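Local coordinates for protein methylase yhhF (Escherichia coli, PDB 2FPO) that methylates the N2 atom of guanine 966 of 16S rRNA in the assembled 30S particle, using S-adenosyl-L-methionine as methyl donor, at residues A[22-27]-A[97-102]; A[40-45]-A[66-71]; A[114-119]-A[147-152]; A[127-132]-A[157-162]; A[165-170]-A[187-192]. All blocks are in the same frame, centred on the assembly; numbering follows the deposited sequence. Where two conformers were deposited one is given.

Contact 1: residues A[22-27]-A[97-102]; sequences RGRKLP and LATLKA
Apolar contact between leucine tips forms the centre of this junction, where strand 25-27, paired with strand 13-15, and Arg24 lie against the C-terminal end of helix 87-99. Leu26 and Leu100 reach toward each other, and the methyls Leu26 CD1 and Leu100 CD1 meet at 3.6 Å. Leu26 and Thr99 slide past each other, Leu26 CD2 4.0 Å from Thr99 CG2. Both leucines also pack on Leu70 of helix 67-74.

Arg24 bends at chi2 and chi3, so that Leu100 CD2 lies over one face of its guanidinium, 3.9 Å from Arg24 NH2, while Thr99 CG2 sits at the edge, 3.7 Å from the same nitrogen. An alanine in place of Leu100 would remove CG and both methyls, and would probably loosen the packing on Leu26 and Leu70 and uncover a face of the Arg24 guanidinium.

A water links the segments, accepting from Arg24 NH1 at 3.2 Å and donating to Thr99 O at 2.9 Å. Lys101, with positive phi, makes a Schellman motif: Ala102 N bonds to Leu97 O at 2.9 Å and Lys101 N to Ala98 O. Hydrophobic packing thus carries the interior, and van der Waals contact and a water bridge serve the exposed arginine.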
# COMPACT_ATOMS: atom_id res chain seq x y z
N ARG A 22 3.21 -6.48 -16.90
CA ARG A 22 3.44 -5.15 -17.43
C ARG A 22 2.60 -5.01 -18.67
O ARG A 22 2.63 -5.89 -19.54
CB ARG A 22 4.92 -4.97 -17.75
CG ARG A 22 5.23 -3.87 -18.71
CD ARG A 22 6.72 -3.72 -18.89
NE ARG A 22 7.28 -4.72 -19.80
CZ ARG A 22 7.60 -4.49 -21.07
NH1 ARG A 22 8.11 -5.47 -21.81
NH2 ARG A 22 7.39 -3.30 -21.61
N GLY A 23 1.83 -3.94 -18.74
CA GLY A 23 0.96 -3.70 -19.89
C GLY A 23 -0.39 -4.40 -19.81
O GLY A 23 -1.24 -4.19 -20.68
N ARG A 24 -0.61 -5.24 -18.80
CA ARG A 24 -1.92 -5.90 -18.65
C ARG A 24 -2.93 -4.88 -18.12
O ARG A 24 -2.61 -4.13 -17.20
CB ARG A 24 -1.86 -7.15 -17.73
CG ARG A 24 -1.05 -8.35 -18.31
CD ARG A 24 -1.84 -9.14 -19.35
NE ARG A 24 -3.08 -9.65 -18.80
CZ ARG A 24 -3.18 -10.81 -18.16
NH1 ARG A 24 -2.11 -11.59 -18.02
NH2 ARG A 24 -4.36 -11.21 -17.68
N LYS A 25 -4.13 -4.88 -18.69
CA LYS A 25 -5.21 -3.93 -18.36
C LYS A 25 -6.32 -4.66 -17.57
O LYS A 25 -6.72 -5.76 -17.98
CB LYS A 25 -5.78 -3.34 -19.66
CG LYS A 25 -4.74 -3.11 -20.76
CD LYS A 25 -5.31 -2.38 -21.97
CE LYS A 25 -4.26 -2.19 -23.06
NZ LYS A 25 -3.13 -1.32 -22.62
N LEU A 26 -6.83 -4.04 -16.50
CA LEU A 26 -7.84 -4.63 -15.60
C LEU A 26 -9.01 -3.68 -15.26
O LEU A 26 -8.78 -2.50 -15.05
CB LEU A 26 -7.19 -5.10 -14.28
CG LEU A 26 -6.11 -6.19 -14.28
CD1 LEU A 26 -5.45 -6.23 -12.94
CD2 LEU A 26 -6.62 -7.58 -14.65
N PRO A 27 -10.25 -4.20 -15.19
CA PRO A 27 -11.43 -3.36 -14.91
C PRO A 27 -11.56 -3.00 -13.42
O PRO A 27 -11.43 -3.87 -12.57
CB PRO A 27 -12.59 -4.26 -15.32
CG PRO A 27 -12.10 -5.61 -14.97
CD PRO A 27 -10.65 -5.61 -15.37
N LEU A 97 -7.50 -10.48 -9.22
CA LEU A 97 -6.48 -11.44 -8.82
C LEU A 97 -6.67 -12.82 -9.48
O LEU A 97 -5.69 -13.51 -9.80
CB LEU A 97 -6.44 -11.60 -7.30
CG LEU A 97 -5.92 -10.40 -6.49
CD1 LEU A 97 -6.38 -10.51 -5.04
CD2 LEU A 97 -4.39 -10.25 -6.57
N ALA A 98 -7.92 -13.23 -9.66
CA ALA A 98 -8.23 -14.51 -10.29
C ALA A 98 -7.83 -14.49 -11.79
O ALA A 98 -7.21 -15.44 -12.28
CB ALA A 98 -9.70 -14.87 -10.08
N THR A 99 -8.14 -13.41 -12.48
CA THR A 99 -7.68 -13.17 -13.87
C THR A 99 -6.16 -13.32 -14.05
O THR A 99 -5.69 -13.97 -14.99
CB THR A 99 -8.09 -11.76 -14.32
OG1 THR A 99 -9.52 -11.71 -14.43
CG2 THR A 99 -7.46 -11.40 -15.65
N LEU A 100 -5.40 -12.71 -13.15
CA LEU A 100 -3.96 -12.70 -13.17
C LEU A 100 -3.36 -14.00 -12.64
O LEU A 100 -2.14 -14.19 -12.73
CB LEU A 100 -3.45 -11.51 -12.34
CG LEU A 100 -3.83 -10.11 -12.82
CD1 LEU A 100 -3.45 -9.03 -11.76
CD2 LEU A 100 -3.20 -9.82 -14.21
N LYS A 101 -4.23 -14.86 -12.08
CA LYS A 101 -3.81 -16.15 -11.50
C LYS A 101 -2.87 -15.89 -10.33
O LYS A 101 -1.92 -16.66 -10.11
CB LYS A 101 -3.10 -17.06 -12.54
CG LYS A 101 -3.99 -17.99 -13.34
CD LYS A 101 -3.21 -18.50 -14.56
CE LYS A 101 -3.82 -19.73 -15.19
NZ LYS A 101 -5.26 -19.56 -15.54
N ALA A 102 -3.14 -14.83 -9.57
CA ALA A 102 -2.26 -14.46 -8.48
C ALA A 102 -2.81 -15.08 -7.20
O ALA A 102 -3.73 -14.52 -6.56
CB ALA A 102 -2.16 -12.95 -8.38
O HOH W 1 -3.58 -14.23 -17.02

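Contact 2: residues A[40-45]-A[66-71]; sequences RVRETL and GALGLE
In this class I methyltransferase fold, helix 67-74 follows the glycine-rich loop after strand 57-60, which in relatives holds S-adenosyl-L-methionine; Gly66 is its N-cap. Helix 39-53 crosses it at -46°, and the axes of the two short segments approach to 11.2 Å. Arg42 buries most surface. Its chain runs across the first turn of helix 67-74, so that Arg42 CG touches Leu68 CD2 at 3.8 Å and Ala67 CB lies over one face of the guanidinium, 4.0 Å from Arg42 NE. Leu68 puts the same CD2 against Leu45 CD2 at 3.9 Å, the chains crossing at about a right angle; both leucines also pack on Phe127 and Tyr157 of the sheet. Glu71, bent at chi2, meets the arginine with its carboxylate plane 64° from the guanidinium. Each has a stronger partner: Arg42 NH1 donates to Arg15 O, and Glu71 OE2 pairs with Arg75, while Glu71 OE1 accepts from Ile17 N. The Arg42 NH1 to Glu71 OE1 salt bridge, 3.1 Å, includes only a weak hydrogen bond, with 121° at the hydrogen.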
# COMPACT_ATOMS: atom_id res chain seq x y z
N ARG A 40 2.65 7.98 -13.07
CA ARG A 40 3.86 8.64 -12.61
C ARG A 40 4.13 8.44 -11.13
O ARG A 40 5.28 8.23 -10.73
CB ARG A 40 3.85 10.12 -12.98
CG ARG A 40 4.49 10.37 -14.31
CD ARG A 40 4.76 11.85 -14.54
NE ARG A 40 5.09 12.12 -15.94
CZ ARG A 40 4.25 11.96 -16.95
NH1 ARG A 40 4.63 12.24 -18.18
NH2 ARG A 40 3.01 11.52 -16.72
N VAL A 41 3.06 8.48 -10.34
CA VAL A 41 3.10 8.10 -8.92
C VAL A 41 3.65 6.68 -8.75
O VAL A 41 4.67 6.48 -8.08
CB VAL A 41 1.68 8.20 -8.30
CG1 VAL A 41 1.62 7.54 -6.91
CG2 VAL A 41 1.23 9.68 -8.26
N ARG A 42 3.00 5.71 -9.37
CA ARG A 42 3.41 4.31 -9.24
C ARG A 42 4.84 4.11 -9.73
O ARG A 42 5.63 3.39 -9.12
CB ARG A 42 2.44 3.37 -9.96
CG ARG A 42 1.29 2.91 -9.09
CD ARG A 42 0.41 1.90 -9.82
NE ARG A 42 -0.35 2.54 -10.89
CZ ARG A 42 -0.88 1.90 -11.92
NH1 ARG A 42 -0.74 0.59 -12.04
NH2 ARG A 42 -1.54 2.58 -12.84
N GLU A 43 5.17 4.78 -10.84
CA GLU A 43 6.49 4.74 -11.40
C GLU A 43 7.54 5.19 -10.40
O GLU A 43 8.52 4.48 -10.16
CB GLU A 43 6.52 5.60 -12.66
CG GLU A 43 7.71 5.41 -13.52
CD GLU A 43 7.61 6.27 -14.79
OE1 GLU A 43 7.87 5.74 -15.89
OE2 GLU A 43 7.26 7.47 -14.68
N THR A 44 7.32 6.34 -9.79
CA THR A 44 8.22 6.87 -8.76
C THR A 44 8.35 5.92 -7.55
O THR A 44 9.47 5.60 -7.13
CB THR A 44 7.74 8.28 -8.29
OG1 THR A 44 7.70 9.17 -9.40
CG2 THR A 44 8.65 8.87 -7.22
N LEU A 45 7.21 5.45 -7.02
CA LEU A 45 7.21 4.59 -5.84
C LEU A 45 7.97 3.28 -6.08
O LEU A 45 8.78 2.83 -5.26
CB LEU A 45 5.76 4.25 -5.43
CG LEU A 45 5.56 3.26 -4.29
CD1 LEU A 45 6.41 3.63 -3.03
CD2 LEU A 45 4.05 3.13 -3.94
N GLY A 66 -6.58 -1.53 -6.16
CA GLY A 66 -5.52 -2.49 -6.12
C GLY A 66 -4.30 -2.04 -6.92
O GLY A 66 -3.34 -2.80 -7.06
N ALA A 67 -4.32 -0.82 -7.47
CA ALA A 67 -3.17 -0.32 -8.24
C ALA A 67 -1.82 -0.64 -7.55
O ALA A 67 -0.92 -1.21 -8.16
CB ALA A 67 -3.29 1.18 -8.54
N LEU A 68 -1.72 -0.32 -6.26
CA LEU A 68 -0.47 -0.53 -5.54
C LEU A 68 -0.15 -2.00 -5.27
O LEU A 68 0.94 -2.47 -5.60
CB LEU A 68 -0.42 0.29 -4.24
CG LEU A 68 -0.51 1.81 -4.41
CD1 LEU A 68 -0.36 2.50 -3.06
CD2 LEU A 68 0.56 2.31 -5.41
N GLY A 69 -1.10 -2.72 -4.68
CA GLY A 69 -0.90 -4.15 -4.40
C GLY A 69 -0.63 -4.99 -5.65
O GLY A 69 0.22 -5.87 -5.64
N LEU A 70 -1.36 -4.70 -6.72
CA LEU A 70 -1.22 -5.40 -8.00
C LEU A 70 0.10 -5.16 -8.72
O LEU A 70 0.73 -6.07 -9.27
CB LEU A 70 -2.40 -5.08 -8.92
CG LEU A 70 -3.73 -5.69 -8.42
CD1 LEU A 70 -4.89 -5.20 -9.28
CD2 LEU A 70 -3.64 -7.20 -8.45
N GLU A 71 0.52 -3.92 -8.72
CA GLU A 71 1.85 -3.57 -9.21
C GLU A 71 2.94 -4.28 -8.36
O GLU A 71 3.92 -4.78 -8.91
CB GLU A 71 1.96 -2.04 -9.18
CG GLU A 71 3.11 -1.42 -9.86
CD GLU A 71 2.98 -1.40 -11.36
OE1 GLU A 71 1.90 -1.01 -11.90
OE2 GLU A 71 3.98 -1.79 -11.98

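Contact 3: residues A[114-119]-A[147-152]; sequences SFLAQK and NGWLAD
Asn147, the first residue to leave helical geometry after helix 137-146, turns its side-chain amide onto the end of helix 112-116. Asn147 ND2 donates to Leu116 O at 2.8 Å with 153° at the hydrogen, on a lone pair in the carbonyl plane, and Asn147 CB rests 3.2 Å from Gln118 O. Trp149 has the most surface buried: its NE1 gives Leu116 O a second bond, 2.9 Å and 162°, again along a lone pair, so two side chains grip one carbonyl. The indole is held with Leu116 CD2 over its face, a CH-pi contact 3.7 Å from the centroid of the five-membered ring of Trp149. The six-membered end meets Phe115 obliquely, Trp149 CH2 being 3.4 Å from Phe115 CE2, and Gln118 CG lies 3.8 Å from Trp149 CZ2, its chain crossing the indole at about a right angle. Leu150 and Ala151 form a short strand beside strand 123-128, packing on Val126 and Asn124. Leu116 and Trp149 both reach Leu59 of strand 57-60 and, through Leu143 and Leu144 respectively, helix 137-146.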
# COMPACT_ATOMS: atom_id res chain seq x y z
N SER A 114 -10.30 -1.27 12.36
CA SER A 114 -10.67 -2.56 12.93
C SER A 114 -9.65 -3.63 12.59
O SER A 114 -9.28 -4.46 13.44
CB SER A 114 -12.03 -3.03 12.39
OG SER A 114 -13.05 -2.19 12.89
N PHE A 115 -9.24 -3.64 11.33
CA PHE A 115 -8.30 -4.66 10.88
C PHE A 115 -6.94 -4.65 11.59
O PHE A 115 -6.43 -5.71 11.96
CB PHE A 115 -8.09 -4.64 9.36
CG PHE A 115 -7.11 -5.71 8.93
CD1 PHE A 115 -7.50 -7.04 8.88
CD2 PHE A 115 -5.78 -5.39 8.67
CE1 PHE A 115 -6.57 -8.03 8.54
CE2 PHE A 115 -4.85 -6.38 8.35
CZ PHE A 115 -5.27 -7.69 8.28
N LEU A 116 -6.35 -3.46 11.74
CA LEU A 116 -5.01 -3.31 12.32
C LEU A 116 -4.99 -3.35 13.84
O LEU A 116 -3.92 -3.49 14.44
CB LEU A 116 -4.32 -2.02 11.79
CG LEU A 116 -4.17 -1.91 10.26
CD1 LEU A 116 -3.75 -0.52 9.88
CD2 LEU A 116 -3.18 -3.00 9.75
N ALA A 117 -6.17 -3.24 14.45
CA ALA A 117 -6.30 -3.31 15.92
C ALA A 117 -6.43 -4.75 16.37
O ALA A 117 -7.45 -5.15 16.97
CB ALA A 117 -7.48 -2.47 16.42
N GLN A 118 -5.37 -5.51 16.11
CA GLN A 118 -5.20 -6.89 16.56
C GLN A 118 -3.69 -7.23 16.46
O GLN A 118 -2.93 -6.47 15.85
CB GLN A 118 -6.02 -7.84 15.67
CG GLN A 118 -5.61 -7.77 14.18
CD GLN A 118 -6.23 -8.86 13.33
OE1 GLN A 118 -6.47 -9.99 13.80
NE2 GLN A 118 -6.50 -8.55 12.05
N LYS A 119 -3.27 -8.36 17.03
CA LYS A 119 -1.90 -8.83 16.85
C LYS A 119 -1.63 -9.08 15.37
O LYS A 119 -2.26 -9.96 14.74
CB LYS A 119 -1.62 -10.11 17.64
CG LYS A 119 -0.14 -10.51 17.64
CD LYS A 119 0.21 -11.53 18.73
CE LYS A 119 0.47 -12.95 18.17
NZ LYS A 119 -0.75 -13.63 17.62
N ASN A 147 1.10 -2.77 16.73
CA ASN A 147 0.52 -4.10 16.69
C ASN A 147 1.31 -5.15 15.89
O ASN A 147 0.78 -6.21 15.56
CB ASN A 147 -0.96 -4.00 16.26
CG ASN A 147 -1.81 -3.27 17.31
OD1 ASN A 147 -1.46 -3.26 18.48
ND2 ASN A 147 -2.90 -2.66 16.89
N GLY A 148 2.58 -4.87 15.61
CA GLY A 148 3.46 -5.86 15.01
C GLY A 148 3.29 -6.06 13.52
O GLY A 148 3.67 -7.10 12.98
N TRP A 149 2.75 -5.06 12.83
CA TRP A 149 2.56 -5.18 11.39
C TRP A 149 3.83 -4.95 10.54
O TRP A 149 3.82 -5.12 9.32
CB TRP A 149 1.45 -4.20 10.95
CG TRP A 149 0.09 -4.57 11.54
CD1 TRP A 149 -0.53 -3.99 12.60
CD2 TRP A 149 -0.76 -5.65 11.10
NE1 TRP A 149 -1.75 -4.62 12.84
CE2 TRP A 149 -1.90 -5.65 11.95
CE3 TRP A 149 -0.67 -6.62 10.07
CZ2 TRP A 149 -2.95 -6.56 11.80
CZ3 TRP A 149 -1.71 -7.56 9.94
CH2 TRP A 149 -2.84 -7.51 10.79
N LEU A 150 4.91 -4.52 11.18
CA LEU A 150 6.09 -4.06 10.45
C LEU A 150 7.24 -5.00 10.75
O LEU A 150 7.44 -5.36 11.89
CB LEU A 150 6.47 -2.60 10.85
CG LEU A 150 5.38 -1.52 10.66
CD1 LEU A 150 5.90 -0.15 11.04
CD2 LEU A 150 4.95 -1.50 9.22
N ALA A 151 7.96 -5.41 9.71
CA ALA A 151 9.21 -6.14 9.86
C ALA A 151 10.22 -5.15 10.40
O ALA A 151 10.03 -3.93 10.30
CB ALA A 151 9.68 -6.74 8.53
N ASP A 152 11.26 -5.70 11.02
CA ASP A 152 12.39 -4.95 11.56
C ASP A 152 12.79 -3.68 10.81
O ASP A 152 12.93 -2.63 11.47
CB ASP A 152 13.60 -5.87 11.79
CG ASP A 152 13.39 -6.83 12.96
OD1 ASP A 152 12.36 -6.69 13.66
OD2 ASP A 152 14.24 -7.73 13.20

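Contact 4: residues A[127-132]-A[157-162]; sequences FVDPPF and YVESEV
Two neighbouring parallel strands of the Rossmann-like methyltransferase sheet, 123-128 and 154-161, pair side by side here, joined in sequence by a beta-alpha-beta crossover through helix 137-146. Phe127 pairs with Tyr157, and both side chains lie on the face covered by helix 39-53, where Phe127 CD1 approaches Tyr157 CB at 4.0 Å. Val128 pairs with Val158 on the other face, against Leu137 of helix 137-146. The backbone of Val128 holds the register: Val128 N donates to Tyr157 O at 2.8 Å, and Val128 O accepts from Glu159 N at 3.2 Å, with 164° at the hydrogen. Beyond the strand end Asp129 opens the Asp-Pro-Pro-Phe sequence, the signature of amino methyltransferases that in relatives lies at the target amine, so these residues probably line the active site. Asp129 CG is anti to the backbone N, which sets its carboxylate alongside that of Glu159, the planes 31° apart. Asp129 OD1 and Glu159 OE2 are 3.3 Å apart, two acceptors, and their like charges would probably raise the proton affinity of one of them. Pro130 touches Glu159 more loosely and turns the chain toward Phe62 and Leu136. An alanine in place of Glu159 would remove its carboxylate and probably disturb both the charge environment of Asp129 and the position of Tyr157. The phenol Tyr157 OH donates to Glu159 OE1 at 2.7 Å, using the anti lone pair of that oxygen.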
# COMPACT_ATOMS: atom_id res chain seq x y z
N PHE A 127 1.60 0.08 2.32
CA PHE A 127 1.03 1.21 1.60
C PHE A 127 -0.09 1.85 2.43
O PHE A 127 -1.05 1.17 2.81
CB PHE A 127 0.46 0.79 0.25
CG PHE A 127 1.45 0.03 -0.63
CD1 PHE A 127 2.53 0.70 -1.24
CD2 PHE A 127 1.28 -1.32 -0.87
CE1 PHE A 127 3.46 -0.03 -2.04
CE2 PHE A 127 2.19 -2.05 -1.68
CZ PHE A 127 3.28 -1.40 -2.26
N VAL A 128 0.06 3.15 2.66
CA VAL A 128 -0.89 3.96 3.45
C VAL A 128 -1.34 5.17 2.64
O VAL A 128 -0.79 6.28 2.73
CB VAL A 128 -0.30 4.40 4.83
CG1 VAL A 128 -1.39 5.07 5.71
CG2 VAL A 128 0.35 3.23 5.54
N ASP A 129 -2.37 4.96 1.84
CA ASP A 129 -2.94 6.02 1.03
C ASP A 129 -4.43 6.06 1.37
O ASP A 129 -5.24 5.52 0.63
CB ASP A 129 -2.71 5.73 -0.45
CG ASP A 129 -3.37 6.77 -1.36
OD1 ASP A 129 -3.52 7.95 -0.93
OD2 ASP A 129 -3.77 6.40 -2.48
N PRO A 130 -4.79 6.65 2.52
CA PRO A 130 -6.22 6.64 2.86
C PRO A 130 -7.12 7.53 1.98
O PRO A 130 -6.62 8.52 1.40
CB PRO A 130 -6.24 7.06 4.34
CG PRO A 130 -4.99 7.90 4.49
CD PRO A 130 -3.97 7.28 3.57
N PRO A 131 -8.43 7.19 1.88
CA PRO A 131 -9.36 7.95 1.06
C PRO A 131 -9.50 9.39 1.58
O PRO A 131 -9.75 10.31 0.81
CB PRO A 131 -10.70 7.16 1.19
CG PRO A 131 -10.58 6.47 2.50
CD PRO A 131 -9.11 6.06 2.55
N PHE A 132 -9.31 9.57 2.88
CA PHE A 132 -9.18 10.91 3.45
C PHE A 132 -8.15 10.82 4.58
O PHE A 132 -7.92 9.74 5.11
CB PHE A 132 -10.56 11.47 3.89
CG PHE A 132 -11.27 10.59 4.87
CD1 PHE A 132 -11.00 10.69 6.24
CD2 PHE A 132 -12.18 9.63 4.43
CE1 PHE A 132 -11.63 9.86 7.15
CE2 PHE A 132 -12.83 8.80 5.34
CZ PHE A 132 -12.55 8.90 6.71
N TYR A 157 4.83 3.51 2.79
CA TYR A 157 4.53 4.55 1.83
C TYR A 157 3.34 5.31 2.37
O TYR A 157 2.34 4.69 2.77
CB TYR A 157 4.24 3.94 0.44
CG TYR A 157 3.60 4.88 -0.58
CD1 TYR A 157 4.34 5.89 -1.20
CD2 TYR A 157 2.25 4.74 -0.91
CE1 TYR A 157 3.74 6.75 -2.14
CE2 TYR A 157 1.65 5.59 -1.84
CZ TYR A 157 2.38 6.59 -2.45
OH TYR A 157 1.76 7.40 -3.37
N VAL A 158 3.46 6.63 2.40
CA VAL A 158 2.43 7.51 2.93
C VAL A 158 2.18 8.60 1.90
O VAL A 158 3.11 9.26 1.43
CB VAL A 158 2.82 8.14 4.33
CG1 VAL A 158 1.75 9.12 4.79
CG2 VAL A 158 3.02 7.07 5.37
N GLU A 159 0.92 8.73 1.51
CA GLU A 159 0.49 9.76 0.60
C GLU A 159 -0.40 10.77 1.37
O GLU A 159 -1.30 10.38 2.13
CB GLU A 159 -0.27 9.11 -0.55
CG GLU A 159 -0.75 10.06 -1.58
CD GLU A 159 -1.33 9.36 -2.81
OE1 GLU A 159 -0.74 8.35 -3.28
OE2 GLU A 159 -2.37 9.86 -3.30
N SER A 160 -0.12 12.06 1.18
CA SER A 160 -0.80 13.12 1.92
C SER A 160 -0.72 14.47 1.23
O SER A 160 0.29 14.80 0.63
CB SER A 160 -0.21 13.21 3.33
OG SER A 160 -1.02 14.01 4.16
N GLU A 161 -1.78 15.27 1.34
CA GLU A 161 -1.79 16.63 0.80
C GLU A 161 -0.74 17.48 1.52
O GLU A 161 -0.65 17.45 2.75
CB GLU A 161 -3.17 17.27 0.95
CG GLU A 161 -4.22 16.73 0.00
CD GLU A 161 -4.51 15.24 0.20
OE1 GLU A 161 -4.76 14.81 1.36
OE2 GLU A 161 -4.50 14.51 -0.82
N VAL A 162 0.05 18.20 0.74
CA VAL A 162 1.10 19.11 1.26
C VAL A 162 0.59 19.98 2.41
O VAL A 162 1.22 20.06 3.47
CB VAL A 162 1.65 20.02 0.15
CG1 VAL A 162 2.45 21.18 0.74
CG2 VAL A 162 2.51 19.21 -0.79

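Contact 5: residues A[165-170]-A[187-192]; sequences GLPTVP and RLYQRE
The antiparallel hairpin that ends the class I methyltransferase sheet, strands 173-181 and 184-191, is entered through the irregular segment 165-170, which packs across one face of strand 184-191. Arg187 and Tyr189 present their side chains to it, whereas Leu188, between them, packs on Leu155 and Tyr157. Tyr189 makes the largest contribution. Val169 CG1 lies over one face of its ring, 4.0 Å from the centroid and 22° off the normal, a CH-pi contact whose nearest ring atom is Tyr189 CE1 at 3.7 Å. The phenol end is met tip to tip by the Pro167 ring, with Pro167 CG and Pro167 CD each 3.4 Å from Tyr189 OH. Pro167 also touches Leu137 and Glu138 of helix 137-146, so the segment is held between that helix and the sheet.

Arg187 runs extended from CG to NE along the edge of this packing. Leu166 crosses it at about a right angle and lays CD2 over one face of the guanidinium, 3.8 Å from Arg187 NE. The charge is met by Glu178 of the adjoining strand, which forms a salt bridge with Arg187 NE. At the edge of the guanidinium, in its plane, a water accepts from Arg187 NH1 at 2.8 Å and donates to Gly165 O at a short 2.4 Å.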
# COMPACT_ATOMS: atom_id res chain seq x y z
N GLY A 165 1.03 19.22 6.13
CA GLY A 165 2.34 19.12 6.76
C GLY A 165 2.86 17.68 6.85
O GLY A 165 2.26 16.74 6.30
N LEU A 166 3.97 17.50 7.56
CA LEU A 166 4.52 16.17 7.81
C LEU A 166 3.64 15.45 8.82
O LEU A 166 3.28 16.04 9.84
CB LEU A 166 5.94 16.26 8.37
CG LEU A 166 7.04 16.82 7.48
CD1 LEU A 166 8.10 17.45 8.38
CD2 LEU A 166 7.65 15.74 6.57
N PRO A 167 3.27 14.17 8.54
CA PRO A 167 2.51 13.46 9.58
C PRO A 167 3.37 13.12 10.79
O PRO A 167 4.58 12.92 10.66
CB PRO A 167 2.08 12.17 8.88
CG PRO A 167 3.15 11.93 7.84
CD PRO A 167 3.49 13.34 7.34
N THR A 168 2.74 13.07 11.97
CA THR A 168 3.35 12.54 13.17
C THR A 168 3.64 11.06 12.93
O THR A 168 2.75 10.26 12.56
CB THR A 168 2.44 12.81 14.42
OG1 THR A 168 2.16 14.21 14.50
CG2 THR A 168 3.14 12.40 15.74
N VAL A 169 4.92 10.70 13.08
CA VAL A 169 5.35 9.32 12.95
C VAL A 169 6.07 8.94 14.24
O VAL A 169 6.58 9.82 14.94
CB VAL A 169 6.25 9.12 11.67
CG1 VAL A 169 5.42 9.39 10.41
CG2 VAL A 169 7.53 10.04 11.71
N PRO A 170 6.10 7.64 14.58
CA PRO A 170 6.87 7.24 15.78
C PRO A 170 8.34 7.60 15.63
O PRO A 170 8.82 7.81 14.51
CB PRO A 170 6.68 5.71 15.82
CG PRO A 170 5.41 5.47 15.03
CD PRO A 170 5.46 6.47 13.93
N ARG A 187 5.57 10.08 0.21
CA ARG A 187 6.69 9.82 1.12
C ARG A 187 6.89 8.32 1.39
O ARG A 187 5.95 7.54 1.35
CB ARG A 187 6.48 10.56 2.44
CG ARG A 187 6.41 12.07 2.30
CD ARG A 187 6.12 12.74 3.64
NE ARG A 187 6.16 14.19 3.49
CZ ARG A 187 5.11 14.99 3.59
NH1 ARG A 187 3.92 14.49 3.85
NH2 ARG A 187 5.26 16.29 3.45
N LEU A 188 8.13 7.96 1.68
CA LEU A 188 8.48 6.62 2.09
C LEU A 188 9.29 6.72 3.37
O LEU A 188 10.29 7.44 3.42
CB LEU A 188 9.25 5.91 0.98
CG LEU A 188 9.46 4.39 1.09
CD1 LEU A 188 8.14 3.61 1.04
CD2 LEU A 188 10.39 3.96 -0.02
N TYR A 189 8.79 6.07 4.43
CA TYR A 189 9.44 6.05 5.72
C TYR A 189 10.12 4.72 5.89
O TYR A 189 9.62 3.70 5.42
CB TYR A 189 8.44 6.26 6.87
CG TYR A 189 7.91 7.67 6.93
CD1 TYR A 189 8.50 8.64 7.72
CD2 TYR A 189 6.79 8.03 6.16
CE1 TYR A 189 8.00 9.94 7.77
CE2 TYR A 189 6.29 9.31 6.19
CZ TYR A 189 6.90 10.27 6.97
OH TYR A 189 6.38 11.53 6.97
N GLN A 190 11.27 4.74 6.55
CA GLN A 190 11.93 3.52 6.96
C GLN A 190 11.90 3.38 8.48
O GLN A 190 12.24 4.31 9.23
CB GLN A 190 13.38 3.47 6.46
CG GLN A 190 14.01 2.11 6.69
CD GLN A 190 15.21 1.86 5.81
OE1 GLN A 190 15.19 0.97 4.97
NE2 GLN A 190 16.27 2.64 6.01
N ARG A 191 11.49 2.19 8.91
CA ARG A 191 11.27 1.90 10.30
C ARG A 191 12.41 1.06 10.86
O ARG A 191 12.82 0.07 10.25
CB ARG A 191 9.92 1.22 10.45
CG ARG A 191 9.52 0.92 11.87
CD ARG A 191 9.40 -0.57 12.08
NE ARG A 191 8.89 -0.82 13.41
CZ ARG A 191 9.05 -1.95 14.07
NH1 ARG A 191 9.69 -2.96 13.49
NH2 ARG A 191 8.59 -2.07 15.31
N GLU A 192 12.94 1.47 12.00
CA GLU A 192 13.89 0.63 12.75
C GLU A 192 13.20 -0.08 13.91
O GLU A 192 12.57 0.57 14.75
CB GLU A 192 15.05 1.47 13.26
CG GLU A 192 15.96 1.97 12.17
CD GLU A 192 16.54 0.83 11.33
OE1 GLU A 192 17.35 0.03 11.87
OE2 GLU A 192 16.20 0.77 10.13
O HOH W 2 1.79 16.30 3.97

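Overall arrangement
Contacts 2, 4 and 5 form a chain of touching neighbours with contact 4 in the middle, their centres 13 Å (2 to 4) and 11 Å (4 to 5) apart. Leu45 and Leu68 of contact 2 pack on Phe127, Leu45 also on Tyr157, and Val158 N probably bonds to Arg187 O between the neighbouring strands of contacts 4 and 5. Contact 1 adjoins contact 2 through Leu70, centres 14 Å apart. Contact 3 lies across the chain's centre, its own centre about 28 Å from that of contact 1, and touches contact 5 where Arg191 approaches Ala151. The glycine-rich turn of contact 2 and the Asp-Pro-Pro-Phe turn of contact 4, by family precedent, probably border the cofactor and target-base pocket.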